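Local atomic coordinates of glutaryl-CoA dehydrogenase (Mycobacterium smegmatis, PDB entry 3SF6), a protein that belongs to the acyl-CoA dehydrogenase family of flavoproteins and binds dihydroflavine-adenine dinucleotide in an assembly of four chains. Residues P153-G156 against M162-R165; T164-S169 against W173-T178; D189-W194 against S230-D235. All coordinates share one frame; numbering follows the deposited sequence.

The three contacts illustrate how the two sheets and a ligand-binding loop of one beta domain are joined. All lie in the middle domain of the acyl-CoA dehydrogenase fold, with their centres about 12 Å from one another. Contact 1 comes first along the chain, in the loop between strands 146-149 and 165-169, and brings Gly156 to dihydroflavine-adenine dinucleotide. It shares Thr164 and Arg165 with contact 2, the hairpin of strands 165-169 and 172-183. Contact 3 follows in sequence and packs strand 190-197 of the three-stranded sheet on strand 229-240, the neighbour of strand 172-183 in the four-stranded sheet. Met162 of contact 1 packs on Trp194 of contact 3.

Contact 1 (P153-G156 against M162-R165); sequences PDHG and MRTR. With FDA (dihydroflavine-adenine dinucleotide), chain B.
His155 and Arg163 meet where the loop between strands 146-149 and 165-169 doubles back on itself in the middle domain of this acyl-CoA dehydrogenase fold. The touching residues lie in loop, just before strand 165-169 begins, and side-chain packing carries the contact. The histidine can be followed outward. Its CB points toward the opposite segment, and CG lies anti to the carbonyl carbon, beside the backbone N (chi1 -63°). At the root of the ring CG is 4.2 Å from Met162 N, which sits above one ring face, displaced toward the rim. Further out, CE1 makes the closest approach, 3.8 Å to Arg163 CG, from an oblique direction. The touch therefore falls on the aliphatic part of the arginine. Beyond CG the arginine chain bends twice, at chi2 and chi3, and its guanidinium plane ends 47° away from that of the imidazole. Its charged end stays well apart: Arg163 NE is 6.5 Å from His155 NE2, and the two are not in contact.

Met162 gives this contact its backbone, while its side chain turns away to pack on Trp194, Leu150 and Leu251. Glu152 holds the returning limb, its OE1 bonded to Arg163 N and its OE2 to Thr164 OG1. On the other limb, Gln289 of the second subunit is hydrogen-bonded to Asp154 O and Gly156 N, which ties the loop to the subunit interface. The same limb ends at the bound ligand. Gly156 is buried in the pocket of dihydroflavine-adenine dinucleotide, and lacking a side chain it can lie directly against the ligand, with Gly156 CA 3.3 Å from the O5' atom of dihydroflavine-adenine dinucleotide.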
# COMPACT_ATOMS: atom_id res chain seq x y z
N PRO A 153 -11.92 28.31 -13.16
CA PRO A 153 -10.85 27.65 -13.89
C PRO A 153 -9.51 27.62 -13.12
O PRO A 153 -8.81 26.58 -13.11
CB PRO A 153 -10.75 28.49 -15.16
CG PRO A 153 -12.12 28.98 -15.36
CD PRO A 153 -12.66 29.28 -13.99
N ASP A 154 -9.14 28.75 -12.49
CA ASP A 154 -7.89 28.84 -11.79
C ASP A 154 -7.95 28.68 -10.26
O ASP A 154 -6.89 28.73 -9.62
CB ASP A 154 -7.17 30.14 -12.16
CG ASP A 154 -6.69 30.15 -13.61
OD1 ASP A 154 -6.51 29.07 -14.22
OD2 ASP A 154 -6.45 31.28 -14.07
N HIS A 155 -9.14 28.52 -9.69
CA HIS A 155 -9.28 28.41 -8.24
C HIS A 155 -10.29 27.33 -7.89
O HIS A 155 -11.51 27.49 -8.10
CB HIS A 155 -9.66 29.74 -7.61
CG HIS A 155 -8.60 30.77 -7.80
ND1 HIS A 155 -8.61 31.63 -8.87
CD2 HIS A 155 -7.45 30.99 -7.14
CE1 HIS A 155 -7.51 32.37 -8.84
NE2 HIS A 155 -6.80 32.01 -7.79
N GLY A 156 -9.77 26.24 -7.31
CA GLY A 156 -10.56 25.10 -6.91
C GLY A 156 -10.33 24.77 -5.47
O GLY A 156 -11.21 24.97 -4.64
N MET A 162 -10.67 33.22 -5.11
CA MET A 162 -11.60 33.34 -6.26
C MET A 162 -11.52 34.74 -6.83
O MET A 162 -11.29 35.72 -6.06
CB MET A 162 -13.03 33.00 -5.85
CG MET A 162 -13.71 34.01 -4.96
SD MET A 162 -15.43 33.58 -4.60
CE MET A 162 -15.18 32.33 -3.33
N ARG A 163 -11.71 34.86 -8.14
CA ARG A 163 -11.59 36.14 -8.81
C ARG A 163 -12.87 36.65 -9.43
O ARG A 163 -12.92 37.82 -9.86
CB ARG A 163 -10.47 36.11 -9.84
CG ARG A 163 -9.08 35.83 -9.27
CD ARG A 163 -8.64 36.88 -8.23
NE ARG A 163 -8.40 38.19 -8.83
CZ ARG A 163 -8.04 39.28 -8.16
NH1 ARG A 163 -7.88 39.26 -6.83
NH2 ARG A 163 -7.84 40.42 -8.81
N THR A 164 -13.91 35.83 -9.44
CA THR A 164 -15.26 36.34 -9.84
C THR A 164 -15.57 37.48 -8.87
O THR A 164 -15.43 37.32 -7.66
CB THR A 164 -16.35 35.26 -9.78
OG1 THR A 164 -16.13 34.28 -10.79
CG2 THR A 164 -17.74 35.89 -10.00
N ARG A 165 -15.94 38.63 -9.41
CA ARG A 165 -16.15 39.82 -8.58
C ARG A 165 -17.58 40.29 -8.67
O ARG A 165 -18.26 40.11 -9.67
CB ARG A 165 -15.21 40.94 -8.99
CG ARG A 165 -15.37 41.42 -10.39
CD ARG A 165 -14.36 42.53 -10.69
NE ARG A 165 -14.63 43.17 -11.97
CZ ARG A 165 -14.23 42.70 -13.16
NH1 ARG A 165 -13.58 41.54 -13.24
NH2 ARG A 165 -14.51 43.37 -14.27
PA FDA B . -6.51 22.21 -7.91
O1A FDA B . -6.92 22.93 -6.70
O2A FDA B . -5.85 22.91 -9.03
O5B FDA B . -5.53 21.07 -7.33
C5B FDA B . -4.73 20.28 -8.24
C4B FDA B . -3.99 19.20 -7.46
O4B FDA B . -3.07 19.89 -6.57
C3B FDA B . -4.87 18.35 -6.57
O3B FDA B . -4.31 17.02 -6.48
C2B FDA B . -4.77 19.07 -5.23
O2B FDA B . -5.14 18.20 -4.14
C1B FDA B . -3.31 19.54 -5.21
N9A FDA B . -3.13 20.71 -4.33
C8A FDA B . -3.73 21.93 -4.48
N7A FDA B . -3.37 22.73 -3.47
C5A FDA B . -2.54 22.00 -2.66
C6A FDA B . -1.87 22.25 -1.46
N6A FDA B . -1.94 23.45 -0.84
N1A FDA B . -1.11 21.25 -0.95
C2A FDA B . -1.04 20.05 -1.52
N3A FDA B . -1.67 19.77 -2.65
C4A FDA B . -2.43 20.73 -3.22
N1 FDA B . -17.20 22.91 -8.07
C2 FDA B . -18.26 23.73 -7.82
O2 FDA B . -18.04 24.88 -7.38
N3 FDA B . -19.51 23.28 -8.03
C4 FDA B . -19.80 22.07 -8.52
O4 FDA B . -20.98 21.70 -8.76
C4X FDA B . -18.71 21.19 -8.76
N5 FDA B . -18.91 19.97 -9.31
C5X FDA B . -17.86 19.29 -9.88
C6 FDA B . -18.07 18.21 -10.72
C7 FDA B . -17.04 17.49 -11.28
C7M FDA B . -17.32 16.36 -12.28
C8 FDA B . -15.74 17.85 -10.95
C8M FDA B . -14.59 17.03 -11.56
C9 FDA B . -15.49 18.92 -10.11
C9A FDA B . -16.56 19.66 -9.57
N10 FDA B . -16.33 20.79 -8.78
C10 FDA B . -17.42 21.66 -8.55
C1' FDA B . -15.00 21.40 -8.73
C2' FDA B . -14.19 20.72 -7.62
O2' FDA B . -14.60 21.21 -6.32
C3' FDA B . -12.72 21.03 -7.83
O3' FDA B . -12.28 20.22 -8.93
C4' FDA B . -11.85 20.69 -6.62
O4' FDA B . -12.08 21.65 -5.56
C5' FDA B . -10.36 20.65 -6.95
O5' FDA B . -9.98 21.89 -7.55
P FDA B . -9.14 21.85 -8.91
O1P FDA B . -9.72 20.83 -9.80
O2P FDA B . -9.02 23.24 -9.41
O3P FDA B . -7.69 21.29 -8.48

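Contact 2 (T164-S169 against W173-T178); sequences TRATRS and WILTGT. With EDO (1,2-ethanediol), chain P.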
# COMPACT_ATOMS: atom_id res chain seq x y z
N THR A 164 -13.91 35.83 -9.44
CA THR A 164 -15.26 36.34 -9.84
C THR A 164 -15.57 37.48 -8.87
O THR A 164 -15.43 37.32 -7.66
CB THR A 164 -16.35 35.26 -9.78
OG1 THR A 164 -16.13 34.28 -10.79
CG2 THR A 164 -17.74 35.89 -10.00
N ARG A 165 -15.94 38.63 -9.41
CA ARG A 165 -16.15 39.82 -8.58
C ARG A 165 -17.58 40.29 -8.67
O ARG A 165 -18.26 40.11 -9.67
CB ARG A 165 -15.21 40.94 -8.99
CG ARG A 165 -15.37 41.42 -10.39
CD ARG A 165 -14.36 42.53 -10.69
NE ARG A 165 -14.63 43.17 -11.97
CZ ARG A 165 -14.23 42.70 -13.16
NH1 ARG A 165 -13.58 41.54 -13.24
NH2 ARG A 165 -14.51 43.37 -14.27
N ALA A 166 -18.05 40.90 -7.59
CA ALA A 166 -19.31 41.60 -7.59
C ALA A 166 -19.05 43.04 -7.18
O ALA A 166 -18.47 43.31 -6.11
CB ALA A 166 -20.34 40.93 -6.64
N THR A 167 -19.44 43.95 -8.05
CA THR A 167 -19.17 45.38 -7.85
C THR A 167 -20.48 46.12 -7.81
O THR A 167 -21.41 45.73 -8.45
CB THR A 167 -18.29 45.94 -8.98
OG1 THR A 167 -18.97 45.84 -10.22
CG2 THR A 167 -17.00 45.14 -9.06
N ARG A 168 -20.56 47.16 -7.01
CA ARG A 168 -21.79 47.92 -6.89
C ARG A 168 -21.93 48.89 -8.04
O ARG A 168 -20.94 49.47 -8.51
CB ARG A 168 -21.83 48.68 -5.56
CG ARG A 168 -22.01 47.76 -4.38
CD ARG A 168 -22.42 48.55 -3.12
NE ARG A 168 -23.21 47.76 -2.15
CZ ARG A 168 -24.49 47.38 -2.33
NH1 ARG A 168 -25.15 47.63 -3.47
NH2 ARG A 168 -25.10 46.71 -1.36
N SER A 169 -23.16 49.04 -8.50
CA SER A 169 -23.52 49.99 -9.51
C SER A 169 -24.86 50.56 -9.05
O SER A 169 -25.91 49.93 -9.21
CB SER A 169 -23.64 49.30 -10.87
OG SER A 169 -23.95 50.22 -11.88
N TRP A 173 -25.87 45.22 -8.23
CA TRP A 173 -24.58 44.57 -8.32
C TRP A 173 -24.30 44.14 -9.76
O TRP A 173 -25.21 43.75 -10.48
CB TRP A 173 -24.55 43.30 -7.47
CG TRP A 173 -24.66 43.51 -6.01
CD1 TRP A 173 -25.80 43.52 -5.28
CD2 TRP A 173 -23.57 43.70 -5.08
NE1 TRP A 173 -25.50 43.70 -3.93
CE2 TRP A 173 -24.14 43.82 -3.79
CE3 TRP A 173 -22.19 43.77 -5.21
CZ2 TRP A 173 -23.37 44.01 -2.65
CZ3 TRP A 173 -21.42 43.93 -4.07
CH2 TRP A 173 -22.02 44.07 -2.80
N ILE A 174 -23.02 44.20 -10.14
CA ILE A 174 -22.56 43.68 -11.42
C ILE A 174 -21.61 42.52 -11.13
O ILE A 174 -20.58 42.70 -10.44
CB ILE A 174 -21.85 44.75 -12.27
CG1 ILE A 174 -22.68 46.03 -12.37
CG2 ILE A 174 -21.60 44.20 -13.68
CD1 ILE A 174 -23.97 45.83 -13.14
N LEU A 175 -21.96 41.33 -11.61
CA LEU A 175 -21.15 40.14 -11.36
C LEU A 175 -20.37 39.79 -12.61
O LEU A 175 -20.94 39.64 -13.69
CB LEU A 175 -22.02 38.92 -10.98
CG LEU A 175 -22.30 38.72 -9.49
CD1 LEU A 175 -22.96 39.92 -8.90
CD2 LEU A 175 -23.14 37.40 -9.25
N THR A 176 -19.05 39.66 -12.48
CA THR A 176 -18.19 39.35 -13.61
C THR A 176 -17.19 38.26 -13.25
O THR A 176 -16.35 38.43 -12.35
CB THR A 176 -17.40 40.60 -14.05
OG1 THR A 176 -18.32 41.69 -14.28
CG2 THR A 176 -16.62 40.32 -15.34
N GLY A 177 -17.28 37.14 -13.96
CA GLY A 177 -16.30 36.08 -13.81
C GLY A 177 -16.76 34.80 -14.45
O GLY A 177 -17.83 34.77 -15.06
N THR A 178 -15.92 33.78 -14.34
CA THR A 178 -16.24 32.47 -14.89
C THR A 178 -16.16 31.42 -13.79
O THR A 178 -15.16 31.36 -13.06
CB THR A 178 -15.27 32.13 -16.02
OG1 THR A 178 -15.42 33.12 -17.07
CG2 THR A 178 -15.54 30.77 -16.59
C1 EDO P . -15.97 37.33 -18.67
O1 EDO P . -17.15 37.45 -19.45
C2 EDO P . -16.32 36.51 -17.45
O2 EDO P . -15.17 35.77 -16.98
O HOH W 1 -18.21 43.03 -11.82
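Ile174 O is gripped twice, by Thr167 N at 2.9 Å and by a water that donates to it from 2.8 Å. The same water reaches Thr176 OG1, and more weakly Thr167 OG1, linking three residues on one face of the sheet. The return bond of the pair is straight, Ile174 N to Thr167 O at 2.8 Å with an N-H...O angle of 165°. Arg165 and Thr176 form a second hydrogen-bonded pair, and on that face the extended arginine runs alongside the threonine, placing its guanidinium flat over Thr176 CB.

On the other face Arg168 CG lies over the six-membered ring of Trp173, 4.0 Å from its centroid, in a CH-pi contact. The extended Arg168 chain carries the guanidinium across the same ring face, with Arg168 NH2 3.5 Å from Trp173 CZ2 and the planes inclined by 34°. Ala166 CB touches both Trp173 CE3 and Leu175 CD1, 3.6 Å from the latter. Trp173 NE1 is hydrogen-bonded to Asp241 OD1, and Phe204 meets the indole edge-to-face. Backbone bonds of Thr164 and Ala166 with Arg196 join outermost strand 165-169 to the other sheet. Antiparallel pairs joined by a short connection make this a beta hairpin of the four-stranded sheet.

Contact 3 (D189-W194 against S230-D235); sequences DVAVVW and SELVLD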
# COMPACT_ATOMS: atom_id res chain seq x y z
N ASP A 189 -32.09 26.48 -13.44
CA ASP A 189 -32.89 27.72 -13.41
C ASP A 189 -32.30 28.85 -12.55
O ASP A 189 -32.55 30.05 -12.78
CB ASP A 189 -34.28 27.37 -12.89
CG ASP A 189 -34.96 26.33 -13.76
OD1 ASP A 189 -35.38 26.70 -14.88
OD2 ASP A 189 -35.04 25.13 -13.35
N VAL A 190 -31.55 28.45 -11.54
CA VAL A 190 -30.94 29.34 -10.57
C VAL A 190 -29.55 28.87 -10.21
O VAL A 190 -29.28 27.67 -10.08
CB VAL A 190 -31.84 29.51 -9.32
CG1 VAL A 190 -31.95 28.23 -8.51
CG2 VAL A 190 -31.38 30.67 -8.45
N ALA A 191 -28.64 29.83 -10.08
CA ALA A 191 -27.25 29.56 -9.72
C ALA A 191 -26.91 30.31 -8.44
O ALA A 191 -27.14 31.51 -8.37
CB ALA A 191 -26.27 29.96 -10.89
N VAL A 192 -26.40 29.61 -7.42
CA VAL A 192 -25.90 30.29 -6.23
C VAL A 192 -24.43 30.56 -6.51
O VAL A 192 -23.64 29.62 -6.59
CB VAL A 192 -26.11 29.47 -4.95
CG1 VAL A 192 -25.41 30.16 -3.77
CG2 VAL A 192 -27.64 29.27 -4.65
N VAL A 193 -24.08 31.82 -6.74
CA VAL A 193 -22.76 32.18 -7.24
C VAL A 193 -22.01 32.96 -6.15
O VAL A 193 -22.55 33.93 -5.58
CB VAL A 193 -22.86 33.02 -8.53
CG1 VAL A 193 -21.48 33.46 -9.02
CG2 VAL A 193 -23.58 32.21 -9.61
N TRP A 194 -20.77 32.55 -5.89
CA TRP A 194 -19.89 33.15 -4.90
C TRP A 194 -18.91 34.09 -5.59
O TRP A 194 -18.36 33.76 -6.62
CB TRP A 194 -19.16 32.06 -4.09
CG TRP A 194 -20.15 31.15 -3.43
CD1 TRP A 194 -20.59 29.96 -3.91
CD2 TRP A 194 -20.93 31.44 -2.26
NE1 TRP A 194 -21.55 29.44 -3.08
CE2 TRP A 194 -21.80 30.33 -2.06
CE3 TRP A 194 -20.97 32.50 -1.36
CZ2 TRP A 194 -22.70 30.26 -1.01
CZ3 TRP A 194 -21.88 32.42 -0.28
CH2 TRP A 194 -22.71 31.31 -0.11
N SER A 230 -20.71 21.99 -16.15
CA SER A 230 -20.73 23.18 -17.00
C SER A 230 -19.72 24.25 -16.63
O SER A 230 -19.24 24.32 -15.50
CB SER A 230 -22.11 23.82 -16.93
OG SER A 230 -23.10 22.87 -17.25
N GLU A 231 -19.43 25.09 -17.61
CA GLU A 231 -18.81 26.39 -17.41
C GLU A 231 -19.93 27.43 -17.25
O GLU A 231 -20.88 27.42 -18.04
CB GLU A 231 -17.98 26.73 -18.64
CG GLU A 231 -17.31 28.07 -18.63
CD GLU A 231 -16.69 28.42 -19.97
OE1 GLU A 231 -17.31 28.21 -21.05
OE2 GLU A 231 -15.58 28.95 -19.92
N LEU A 232 -19.84 28.32 -16.26
CA LEU A 232 -20.76 29.46 -16.15
C LEU A 232 -20.01 30.71 -16.47
O LEU A 232 -18.99 30.99 -15.84
CB LEU A 232 -21.36 29.59 -14.76
CG LEU A 232 -22.03 28.33 -14.18
CD1 LEU A 232 -22.58 28.68 -12.76
CD2 LEU A 232 -23.11 27.73 -15.10
N VAL A 233 -20.50 31.48 -17.45
CA VAL A 233 -19.86 32.76 -17.78
C VAL A 233 -20.79 33.85 -17.31
O VAL A 233 -21.92 33.94 -17.77
CB VAL A 233 -19.64 32.86 -19.26
CG1 VAL A 233 -18.99 34.21 -19.66
CG2 VAL A 233 -18.77 31.65 -19.77
N LEU A 234 -20.31 34.67 -16.38
CA LEU A 234 -21.07 35.81 -15.86
C LEU A 234 -20.41 37.05 -16.46
O LEU A 234 -19.42 37.55 -15.93
CB LEU A 234 -21.05 35.84 -14.31
CG LEU A 234 -21.86 34.66 -13.73
CD1 LEU A 234 -20.97 33.51 -13.29
CD2 LEU A 234 -22.75 35.17 -12.55
N ASP A 235 -20.96 37.51 -17.58
CA ASP A 235 -20.33 38.56 -18.38
C ASP A 235 -20.96 39.91 -18.05
O ASP A 235 -21.63 40.52 -18.88
CB ASP A 235 -20.39 38.23 -19.87
CG ASP A 235 -19.35 38.98 -20.68
OD1 ASP A 235 -18.87 40.03 -20.19
OD2 ASP A 235 -19.05 38.53 -21.84
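Val193 and Leu234 reach toward each other tip to tip across the interior between two crossed beta sheets packed face to face, as in the middle domain of acyl-CoA dehydrogenases. Strand 190-197 belongs to the three-stranded mixed sheet and strand 229-240 to the four-stranded antiparallel one. Their backbones are too far apart to pair, the CA atoms of Val193 and Leu234 being 9.5 Å apart, and between these two segments the contacts are methyl to methyl.

Val193 CG1, set anti to the backbone N by a chi1 of 177°, comes within 4.1 Å of Leu234 CD2. The second valine methyl, CG2, lies 4.3 Å from that same CD2, so the leucine methyl faces both branches of the valine. Two residues earlier on each strand the pattern recurs on a smaller scale: Leu232 extends CD1 to 4.3 Å from Ala191 CB. All four residues are buried, and the distances are those of ordinary apolar packing.

The next shell extends this hydrophobic layer. Phe213 touches both leucines, Cys147 lies against Ala191 and Leu232, and Ile182 and Leu175 pack on Leu232 and Leu234 respectively. Backbone bonds fix the strands themselves: Ala191 pairs with Val206 in its own sheet, and on the opposite sheet Leu234 N is probably hydrogen-bonded to Gly177 O.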